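Local coordinates for GTP pyrophosphokinase (Chlorobaculum tepidum, PDB 3IBW), which probably transfers pyrophosphate from ATP to GTP to make the alarmone pppGpp, with its ACT domain probably serving regulation, at residues A[11-14]-A[15-18]; A[20-23]-A[24-28]. The protein carries 1 engineered substitution. All blocks are in the same frame, centred on the assembly; numbering follows the deposited sequence.

Interaction 1: residues A[11-14]-A[15-18]; sequences VGED and KNGM. Engineered in segment 15-18: Asn16 (natural residue Ile).
Glu13 and Lys15 close an inverse gamma turn centred on Asp14: the N-H of Lys15 points back to Glu13 O at 3.2 Å, a weak bond with an N-H...O angle of only 133°. A type I' turn follows at once from Lys15 to Met18, in which Met18 N donates to Lys15 O at 2.8 Å. Asn16 and Gly17 take positive phi at its two inner positions, and Gly17 is also the N-cap of the helix that begins at Met18, a selenomethionine. The two turns reverse the chain between the first strand and first helix of the ACT beta-alpha-beta-beta-alpha-beta fold, a region that in many ACT domains lies near the ligand site. Glu13 carries the side-chain contact. Its CG sits in the crowded position between backbone N and carbonyl carbon (chi1 61°), which sets the stem over Met18, Glu13 CG to Met18 CG 4.0 Å, while the extended end runs on to Lys15. There Glu13 OE1 lies 3.7 Å from Lys15 CD and 4.4 Å from Lys15 NZ, beyond salt-bridge range, though the opposite charges probably still attract. Glu13 OE2 comes within 3.8 Å of OD1 of Asn16, an engineered residue (Ile in nature), with carboxylate and amide planes 66° apart. Met18 CB approaches Glu13 O to 3.2 Å, and the bent selenoether chain turns back along the strand toward Gly12. Replacing Glu13 with an alanine would probably uncover Met18 CG and leave the Lys15 ammonium without this nearby negative charge. Glu13 also rests on Phe73, and Met18 on Phe45, of the two flanking strands. Asp14 CB points away from the following turn, and Asp14 OD1 makes a salt bridge with Arg34 of the second subunit.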
loop_
_atom_site.group_PDB
_atom_site.type_symbol
_atom_site.label_atom_id
_atom_site.label_comp_id
_atom_site.label_asym_id
_atom_site.label_seq_id
_atom_site.Cartn_x
_atom_site.Cartn_y
_atom_site.Cartn_z
ATOM N N VAL A 11 10.054 8.167 -3.105
ATOM C CA VAL A 11 11.306 7.421 -3.026
ATOM C C VAL A 11 11.859 7.752 -1.635
ATOM O O VAL A 11 11.908 8.921 -1.236
ATOM C CB VAL A 11 12.314 7.845 -4.130
ATOM C CG1 VAL A 11 13.583 6.986 -4.022
ATOM C CG2 VAL A 11 11.680 7.683 -5.515
ATOM N N GLY A 12 12.262 6.721 -0.897
ATOM C CA GLY A 12 12.777 6.926 0.444
ATOM C C GLY A 12 13.715 5.827 0.903
ATOM O O GLY A 12 13.987 4.891 0.160
ATOM N N GLU A 13 14.190 5.933 2.138
ATOM C CA GLU A 13 15.114 4.950 2.692
ATOM C C GLU A 13 14.392 3.694 3.152
ATOM O O GLU A 13 13.328 3.773 3.757
ATOM C CB GLU A 13 15.882 5.563 3.870
ATOM C CG GLU A 13 14.992 5.994 5.025
ATOM C CD GLU A 13 15.779 6.552 6.202
ATOM O OE1 GLU A 13 16.941 6.956 6.003
ATOM O OE2 GLU A 13 15.230 6.591 7.324
ATOM N N ASP A 14 14.964 2.533 2.853
ATOM C CA ASP A 14 14.366 1.265 3.259
ATOM C C ASP A 14 15.008 0.876 4.588
ATOM O O ASP A 14 15.870 0.005 4.657
ATOM C CB ASP A 14 14.622 0.202 2.182
ATOM C CG ASP A 14 14.134 -1.178 2.582
ATOM O OD1 ASP A 14 13.130 -1.280 3.321
ATOM O OD2 ASP A 14 14.753 -2.169 2.140
ATOM N N LYS A 15 14.546 1.534 5.644
ATOM C CA LYS A 15 15.042 1.347 7.003
ATOM C C LYS A 15 13.931 1.564 8.005
ATOM O O LYS A 15 12.866 2.072 7.673
ATOM C CB LYS A 15 16.024 2.461 7.371
ATOM C CG LYS A 15 17.404 2.464 6.766
ATOM C CD LYS A 15 18.198 3.676 7.258
ATOM C CE LYS A 15 19.696 3.498 7.082
ATOM N NZ LYS A 15 20.426 4.710 7.552
ATOM N N ASN A 16 14.187 1.139 9.233
ATOM C CA ASN A 16 13.300 1.474 10.334
ATOM C C ASN A 16 11.788 1.423 10.114
ATOM O O ASN A 16 11.072 2.332 10.552
ATOM C CB ASN A 16 13.671 2.913 10.751
ATOM C CG ASN A 16 15.195 3.172 10.765
ATOM O OD1 ASN A 16 15.693 4.122 10.143
ATOM N ND2 ASN A 16 15.928 2.329 11.482
ATOM N N GLY A 17 11.314 0.389 9.431
ATOM C CA GLY A 17 9.891 0.259 9.177
ATOM C C GLY A 17 9.279 1.291 8.240
ATOM O O GLY A 17 8.077 1.555 8.296
HETATM N N MSE A 18 10.094 1.869 7.366
HETATM C CA MSE A 18 9.615 2.890 6.436
HETATM C C MSE A 18 8.548 2.453 5.424
HETATM O O MSE A 18 7.635 3.225 5.125
HETATM C CB MSE A 18 10.796 3.496 5.676
HETATM C CG MSE A 18 11.600 4.530 6.455
HETATM SE SE MSE A 18 10.532 6.076 6.931
HETATM C CE MSE A 18 9.490 6.262 5.318
#

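Interaction 2: residues A[20-23]-A[24-28]; sequences NQIT and GVISK
Ile22 and Ile26, one turn apart, meet through Ile22 CG2 and Ile26 CD1 at 3.9 Å. The CG1 of Ile26 lies beside its own backbone N (chi1 -69°), and the extended chain carries CD1 back over the preceding turn. Val25 does something similar with its CG2, 3.3 Å from Gln21 O. Four successive i to i+4 bonds hold these side chains in step: Gly24 N to Asn20 O and Ser27 N to Thr23 O, both 3.0 Å, with Val25 N to Gln21 O and Ile26 N to Ile22 O between them. Ser27 OG, placed between backbone N and carbonyl carbon, folds back to donate to Gly24 O at 2.7 Å; Lys28 N reaches the same oxygen from the same face, giving it two donors. Thr23 OG1 is hydrogen-bonded to Thr19 O, a full turn back. Around this helix, Asn20, Thr23 and Ser27 pack on Ser27, Ile36 and Thr23 of the second subunit, respectively. Within the chain, Ile22 and Val25 lean on Leu66 of helix 56-67, Ile22 also covers Phe45, and Ile26 settles on Cys47 and Leu49 of strand 44-53 and Ile33 of strand 32-41.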
loop_
_atom_site.group_PDB
_atom_site.type_symbol
_atom_site.label_atom_id
_atom_site.label_comp_id
_atom_site.label_asym_id
_atom_site.label_seq_id
_atom_site.Cartn_x
_atom_site.Cartn_y
_atom_site.Cartn_z
ATOM N N ASN A 20 6.284 0.126 5.816
ATOM C CA ASN A 20 5.038 0.034 6.573
ATOM C C ASN A 20 4.551 1.445 6.929
ATOM O O ASN A 20 3.351 1.723 6.880
ATOM C CB ASN A 20 5.239 -0.758 7.870
ATOM C CG ASN A 20 5.229 -2.254 7.647
ATOM O OD1 ASN A 20 4.376 -2.969 8.181
ATOM N ND2 ASN A 20 6.167 -2.735 6.846
ATOM N N GLN A 21 5.470 2.338 7.292
ATOM C CA GLN A 21 5.067 3.699 7.643
ATOM C C GLN A 21 4.416 4.425 6.469
ATOM O O GLN A 21 3.370 5.056 6.633
ATOM C CB GLN A 21 6.264 4.521 8.153
ATOM C CG GLN A 21 5.951 6.011 8.311
ATOM C CD GLN A 21 6.868 6.720 9.293
ATOM O OE1 GLN A 21 7.991 6.286 9.537
ATOM N NE2 GLN A 21 6.391 7.830 9.852
ATOM N N ILE A 22 5.017 4.322 5.286
ATOM C CA ILE A 22 4.482 5.005 4.114
ATOM C C ILE A 22 3.151 4.419 3.666
ATOM O O ILE A 22 2.254 5.143 3.228
ATOM C CB ILE A 22 5.500 4.987 2.941
ATOM C CG1 ILE A 22 6.578 6.052 3.177
ATOM C CG2 ILE A 22 4.796 5.265 1.626
ATOM C CD1 ILE A 22 6.028 7.463 3.346
ATOM N N THR A 23 3.026 3.104 3.781
ATOM C CA THR A 23 1.792 2.444 3.402
ATOM C C THR A 23 0.687 2.899 4.370
ATOM O O THR A 23 -0.459 3.076 3.966
ATOM C CB THR A 23 1.951 0.909 3.435
ATOM O OG1 THR A 23 2.962 0.515 2.492
ATOM C CG2 THR A 23 0.640 0.230 3.057
ATOM N N GLY A 24 1.042 3.104 5.638
ATOM C CA GLY A 24 0.069 3.558 6.622
ATOM C C GLY A 24 -0.435 4.969 6.337
ATOM O O GLY A 24 -1.626 5.254 6.476
ATOM N N VAL A 25 0.477 5.856 5.940
ATOM C CA VAL A 25 0.143 7.243 5.611
ATOM C C VAL A 25 -0.824 7.265 4.434
ATOM O O VAL A 25 -1.810 8.007 4.431
ATOM C CB VAL A 25 1.414 8.042 5.215
ATOM C CG1 VAL A 25 1.026 9.399 4.632
ATOM C CG2 VAL A 25 2.309 8.223 6.431
ATOM N N ILE A 26 -0.530 6.448 3.430
ATOM C CA ILE A 26 -1.367 6.359 2.237
ATOM C C ILE A 26 -2.767 5.834 2.578
ATOM O O ILE A 26 -3.769 6.356 2.092
ATOM C CB ILE A 26 -0.720 5.429 1.186
ATOM C CG1 ILE A 26 0.544 6.088 0.622
ATOM C CG2 ILE A 26 -1.715 5.123 0.066
ATOM C CD1 ILE A 26 1.390 5.159 -0.222
ATOM N N SER A 27 -2.833 4.805 3.420
ATOM C CA SER A 27 -4.116 4.228 3.798
ATOM C C SER A 27 -4.988 5.255 4.520
ATOM O O SER A 27 -6.207 5.272 4.344
ATOM C CB SER A 27 -3.905 2.985 4.680
ATOM O OG SER A 27 -3.399 3.314 5.959
ATOM N N LYS A 28 -4.363 6.121 5.316
ATOM C CA LYS A 28 -5.105 7.137 6.054
ATOM C C LYS A 28 -5.587 8.304 5.192
ATOM O O LYS A 28 -6.392 9.124 5.633
ATOM C CB LYS A 28 -4.286 7.608 7.262
ATOM C CG LYS A 28 -4.222 6.541 8.358
ATOM C CD LYS A 28 -3.291 6.945 9.491
ATOM C CE LYS A 28 -3.032 5.764 10.418
ATOM N NZ LYS A 28 -1.768 5.908 11.200
#

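In the fold
Coming from the N terminus, strand 4-13 runs into interaction 1, where two tight turns bring the chain round to the start of helix 18-28. Interaction 2 follows within that helix, so the pair are in series: they neither nest nor cross, and their centres lie 12 Å apart with no touch between them except through the chain itself. The first closes the strand-to-helix link at the surface of the domain; the second lies on the helix that covers the antiparallel four-stranded sheet, beside helix 56-67. Strand 44-53 backs both, through Phe45, and both reach the second subunit, interaction 1 by a salt bridge and interaction 2 by packing.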